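Local structure of penaeus monodon metallodensovirus major capsid protein (Penaeus monodon metallodensovirus, 6WH7) at residues M57-T62 against E298-L303; H119-V124 against F228-D233. The protein forms, in sixty copies, the capsid shell of a densovirus of penaeid shrimp. One frame throughout, in Å; residues are numbered along the deposited sequence.

Contact 1. Residues M57-T62 against E298-L303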
# COMPACT_ATOMS: atom_id res chain seq x y z
N MET A 57 -19.32 84.96 -5.35
CA MET A 57 -19.51 84.19 -4.14
C MET A 57 -18.22 83.73 -3.48
O MET A 57 -18.27 83.20 -2.37
CB MET A 57 -20.36 82.95 -4.41
CG MET A 57 -21.82 83.22 -4.62
SD MET A 57 -22.65 81.65 -4.84
CE MET A 57 -22.41 80.96 -3.21
N VAL A 58 -17.07 83.88 -4.13
CA VAL A 58 -15.84 83.36 -3.54
C VAL A 58 -15.49 84.19 -2.32
O VAL A 58 -15.48 85.42 -2.35
CB VAL A 58 -14.70 83.33 -4.57
CG1 VAL A 58 -14.44 84.68 -5.14
CG2 VAL A 58 -13.45 82.80 -3.93
N VAL A 59 -15.23 83.50 -1.21
CA VAL A 59 -14.97 84.13 0.07
C VAL A 59 -13.47 84.14 0.31
O VAL A 59 -12.82 83.09 0.25
CB VAL A 59 -15.69 83.40 1.21
CG1 VAL A 59 -15.30 83.98 2.53
CG2 VAL A 59 -17.18 83.49 1.01
N TYR A 60 -12.93 85.31 0.59
CA TYR A 60 -11.52 85.47 0.88
C TYR A 60 -11.34 85.74 2.36
O TYR A 60 -12.17 86.39 2.99
CB TYR A 60 -10.93 86.62 0.08
CG TYR A 60 -11.09 86.48 -1.40
CD1 TYR A 60 -10.13 85.85 -2.16
CD2 TYR A 60 -12.20 86.99 -2.03
CE1 TYR A 60 -10.29 85.73 -3.51
CE2 TYR A 60 -12.36 86.86 -3.37
CZ TYR A 60 -11.40 86.24 -4.11
OH TYR A 60 -11.57 86.13 -5.46
N ARG A 61 -10.25 85.25 2.92
CA ARG A 61 -10.00 85.32 4.35
C ARG A 61 -8.74 86.11 4.62
O ARG A 61 -7.71 85.88 4.00
CB ARG A 61 -9.90 83.92 4.94
CG ARG A 61 -11.21 83.21 4.91
CD ARG A 61 -11.11 81.78 5.34
NE ARG A 61 -12.43 81.16 5.32
CZ ARG A 61 -13.02 80.71 4.22
NH1 ARG A 61 -12.42 80.81 3.05
NH2 ARG A 61 -14.23 80.16 4.30
N THR A 62 -8.85 87.05 5.55
CA THR A 62 -7.71 87.82 6.01
C THR A 62 -7.80 87.94 7.52
O THR A 62 -8.79 87.56 8.14
CB THR A 62 -7.66 89.21 5.39
OG1 THR A 62 -6.42 89.84 5.74
CG2 THR A 62 -8.80 90.07 5.89
N GLU A 298 -9.97 87.66 12.45
CA GLU A 298 -9.90 87.01 11.15
C GLU A 298 -11.11 87.41 10.33
O GLU A 298 -12.22 86.99 10.63
CB GLU A 298 -9.86 85.49 11.32
CG GLU A 298 -8.65 84.97 12.04
CD GLU A 298 -8.69 83.47 12.20
OE1 GLU A 298 -9.74 82.88 11.89
OE2 GLU A 298 -7.68 82.88 12.64
N PHE A 299 -10.90 88.19 9.28
CA PHE A 299 -12.01 88.61 8.45
C PHE A 299 -12.20 87.71 7.24
O PHE A 299 -11.24 87.20 6.67
CB PHE A 299 -11.81 90.04 7.97
CG PHE A 299 -11.98 91.06 9.03
CD1 PHE A 299 -13.23 91.57 9.31
CD2 PHE A 299 -10.90 91.53 9.74
CE1 PHE A 299 -13.40 92.52 10.27
CE2 PHE A 299 -11.07 92.48 10.70
CZ PHE A 299 -12.32 92.97 10.97
N GLU A 300 -13.45 87.51 6.87
CA GLU A 300 -13.81 87.04 5.55
C GLU A 300 -14.32 88.22 4.74
O GLU A 300 -15.10 89.03 5.24
CB GLU A 300 -14.88 85.96 5.60
CG GLU A 300 -14.42 84.66 6.16
CD GLU A 300 -15.54 83.66 6.26
OE1 GLU A 300 -16.71 84.05 6.07
OE2 GLU A 300 -15.26 82.48 6.53
N PHE A 301 -13.87 88.33 3.50
CA PHE A 301 -14.41 89.34 2.62
C PHE A 301 -14.78 88.72 1.29
O PHE A 301 -14.43 87.58 0.98
CB PHE A 301 -13.45 90.52 2.45
CG PHE A 301 -12.12 90.16 1.86
CD1 PHE A 301 -11.90 90.24 0.51
CD2 PHE A 301 -11.09 89.74 2.68
CE1 PHE A 301 -10.68 89.93 -0.02
CE2 PHE A 301 -9.87 89.42 2.15
CZ PHE A 301 -9.66 89.52 0.81
N ARG A 302 -15.51 89.50 0.52
CA ARG A 302 -16.14 89.03 -0.70
C ARG A 302 -16.14 90.17 -1.70
O ARG A 302 -16.25 91.33 -1.32
CB ARG A 302 -17.54 88.50 -0.37
CG ARG A 302 -18.38 88.17 -1.54
CD ARG A 302 -19.69 87.57 -1.12
NE ARG A 302 -19.59 86.15 -0.82
CZ ARG A 302 -20.60 85.41 -0.40
NH1 ARG A 302 -21.78 85.96 -0.19
NH2 ARG A 302 -20.44 84.12 -0.18
N LEU A 303 -16.00 89.83 -2.97
CA LEU A 303 -15.72 90.81 -4.00
C LEU A 303 -16.99 91.23 -4.73
O LEU A 303 -18.09 90.76 -4.46
CB LEU A 303 -14.71 90.27 -5.01
CG LEU A 303 -13.38 89.92 -4.37
CD1 LEU A 303 -12.38 89.53 -5.41
CD2 LEU A 303 -12.92 91.07 -3.62
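Y60 sets its CB over one face of the F301 ring, a CH-pi contact 3.5 Å from CB to the ring centroid. The two rings run nearly parallel, planes at 18°, but offset, with centroids 5.4 Å apart and little face shared. F301 has CG between its backbone N and carbonyl carbon (chi1 60°); T62 CB meets its ring at the edge. Farther out on Y60, CE2 touches L303 CD1 at 3.4 Å, the side chains crossing at about a right angle. Y60 and F301 form an antiparallel hydrogen-bonded pair, Y60 N to F301 O at 2.7 Å and F301 N to Y60 O; T62 N bonds F299 O in the next such pair. On the face of V59 and R302, R61 and E300 run alongside each other in the same direction, with a salt bridge of 3.3 Å from R61 NE to E300 OE2 and their planar groups nearly perpendicular (85°); E300 OE1 forms a second salt bridge, with R120. V59 CG1 packs on E300 CB, and V59 CG2 lies 3.5 Å from R302 NH2, which bonds M57 O weakly, while R302 NH1 bonds R352 O of a third subunit. Strands 59-75 and 287-302 are joined here, with strand 118-135 along the far edge of the latter. L113 of helix 108-113 packs against F299 and F301, W229 of strand 229-230 meets V59, E300 and R302, and Y60 OH bonds R61 O of a second subunit.

Contact 2. Residues H119-V124 against F228-D233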
# COMPACT_ATOMS: atom_id res chain seq x y z
N HIS A 119 -17.71 92.24 4.00
CA HIS A 119 -16.70 91.70 4.89
C HIS A 119 -17.38 91.19 6.14
O HIS A 119 -18.47 91.65 6.49
CB HIS A 119 -15.64 92.74 5.25
CG HIS A 119 -16.18 93.93 5.97
ND1 HIS A 119 -16.43 93.93 7.32
CD2 HIS A 119 -16.55 95.15 5.52
CE1 HIS A 119 -16.91 95.10 7.67
NE2 HIS A 119 -16.99 95.86 6.60
N ARG A 120 -16.75 90.23 6.79
CA ARG A 120 -17.37 89.63 7.93
C ARG A 120 -16.32 89.27 8.96
O ARG A 120 -15.25 88.78 8.60
CB ARG A 120 -18.14 88.40 7.44
CG ARG A 120 -18.85 87.65 8.48
CD ARG A 120 -19.77 86.65 7.85
NE ARG A 120 -19.12 85.67 7.02
CZ ARG A 120 -19.78 84.85 6.21
NH1 ARG A 120 -21.10 84.93 6.16
NH2 ARG A 120 -19.14 83.97 5.48
N PRO A 121 -16.60 89.50 10.25
CA PRO A 121 -15.53 89.39 11.26
C PRO A 121 -15.08 87.98 11.60
O PRO A 121 -13.96 87.84 12.09
CB PRO A 121 -16.15 90.08 12.47
CG PRO A 121 -17.11 91.02 11.90
CD PRO A 121 -17.72 90.30 10.75
N THR A 122 -15.93 86.96 11.47
CA THR A 122 -15.60 85.58 11.84
C THR A 122 -14.86 85.47 13.17
O THR A 122 -15.27 86.10 14.15
CB THR A 122 -14.80 84.87 10.75
OG1 THR A 122 -13.55 85.51 10.58
CG2 THR A 122 -15.55 84.92 9.46
N LYS A 123 -13.78 84.71 13.23
CA LYS A 123 -13.10 84.49 14.49
C LYS A 123 -12.47 85.77 15.02
O LYS A 123 -12.07 86.65 14.26
CB LYS A 123 -12.02 83.42 14.36
CG LYS A 123 -11.38 83.05 15.68
CD LYS A 123 -10.18 82.15 15.53
CE LYS A 123 -10.58 80.78 15.05
NZ LYS A 123 -9.39 79.90 14.89
N VAL A 124 -12.38 85.87 16.34
CA VAL A 124 -11.71 86.98 16.99
C VAL A 124 -11.08 86.43 18.26
O VAL A 124 -11.60 85.50 18.87
CB VAL A 124 -12.70 88.14 17.29
CG1 VAL A 124 -13.49 87.89 18.56
CG2 VAL A 124 -12.01 89.43 17.29
N PHE A 228 -24.73 86.39 7.55
CA PHE A 228 -24.78 87.62 6.78
C PHE A 228 -23.41 88.26 6.81
O PHE A 228 -22.51 87.83 7.53
CB PHE A 228 -25.85 88.57 7.32
CG PHE A 228 -25.58 89.03 8.71
CD1 PHE A 228 -24.94 90.21 8.95
CD2 PHE A 228 -25.94 88.25 9.78
CE1 PHE A 228 -24.70 90.63 10.22
CE2 PHE A 228 -25.69 88.66 11.05
CZ PHE A 228 -25.07 89.85 11.27
N TRP A 229 -23.26 89.30 6.01
CA TRP A 229 -22.02 90.03 5.85
C TRP A 229 -22.23 91.47 6.29
O TRP A 229 -23.33 91.87 6.66
CB TRP A 229 -21.57 89.95 4.40
CG TRP A 229 -21.23 88.58 3.99
CD1 TRP A 229 -22.10 87.59 3.68
CD2 TRP A 229 -19.93 88.06 3.73
NE1 TRP A 229 -21.43 86.47 3.31
CE2 TRP A 229 -20.09 86.73 3.32
CE3 TRP A 229 -18.65 88.58 3.82
CZ2 TRP A 229 -19.02 85.92 3.00
CZ3 TRP A 229 -17.59 87.78 3.51
CH2 TRP A 229 -17.78 86.47 3.10
N PHE A 230 -21.17 92.26 6.23
CA PHE A 230 -21.23 93.68 6.54
C PHE A 230 -20.68 94.47 5.37
O PHE A 230 -19.71 94.06 4.73
CB PHE A 230 -20.46 94.02 7.80
CG PHE A 230 -21.01 93.39 9.03
CD1 PHE A 230 -22.10 93.93 9.66
CD2 PHE A 230 -20.44 92.26 9.56
CE1 PHE A 230 -22.61 93.35 10.79
CE2 PHE A 230 -20.95 91.68 10.69
CZ PHE A 230 -22.03 92.23 11.30
N GLY A 231 -21.32 95.59 5.07
CA GLY A 231 -20.88 96.43 3.98
C GLY A 231 -20.24 97.73 4.38
O GLY A 231 -19.79 98.49 3.52
N SER A 232 -20.19 98.02 5.68
CA SER A 232 -19.73 99.31 6.16
C SER A 232 -18.69 99.09 7.25
O SER A 232 -18.34 97.95 7.59
CB SER A 232 -20.89 100.15 6.68
OG SER A 232 -20.43 101.39 7.18
N ASP A 233 -18.18 100.18 7.80
CA ASP A 233 -17.20 100.09 8.87
C ASP A 233 -17.87 99.76 10.19
O ASP A 233 -19.05 100.07 10.41
CB ASP A 233 -16.39 101.38 8.99
CG ASP A 233 -17.24 102.58 9.31
OD1 ASP A 233 -18.48 102.47 9.27
OD2 ASP A 233 -16.66 103.64 9.60
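The guanidinium of R120 lies over one face of the W229 indole, stacked with centres 3.8 Å apart and planes at 26°, a cation-pi arrangement. CZ sits toward the rim of the six-membered ring, near CE2 and CZ2, and NH2 comes within 3.2 Å of W229 CZ2. A bend at chi3 (61°) turns NE of R120 back from an otherwise extended chain, while CD rests 3.0 Å from F228 O, which lies at the guanidinium edge. Over one face of the H119 imidazole lies F230 O, and F230 CB makes a CH-pi contact with the same ring; S232 O is met at its edge, close to the ring plane. H119 O and P121 CD meet the F230 ring at its edge, P121 CD 3.5 Å from F230 CE2, while F228 CD1 lies over one face, toward the rim.

The backbones pair through a single antiparallel bridge. H119 N donates to F230 O and F230 N to H119 O, both at 2.8 Å. H119 has CG between its backbone N and carbonyl carbon (chi1 61°), and its ring is located by the F230 contacts and by NE2, which donates to S232 O at 2.7 Å. That donor stands well above the carbonyl plane of S232.

Beyond the segments, W326 meets W229 edge-to-face and Y330 stacks on F230. The buried imidazole ties the loop after strand 229-230 to strand 118-135 by its NE2 proton. R120 is engaged twice, by the pi face of W229 and by E300, to which its NH2 forms a salt bridge; together these would probably limit rotation of the guanidinium.

How the contacts relate
The centres of contacts 1 and 2 are about 9 Å apart, and both segments of contact 2 fall between those of contact 1 in the sequence. Strand 287-302 pairs with both 59-75 and 118-135, so both contacts reach one antiparallel sheet. The carboxylate of E300 is shared: its OE2 serves R61 in contact 1, while OE1 forms a salt bridge of 2.5 Å with R120 NH2 of contact 2. Main chains also meet, E298 N probably bonding K123 O at 2.9 Å. W229 CZ3 also packs 3.3 Å from E300 O. Contact 1 reaches neighbouring subunits, whereas contact 2 touches none.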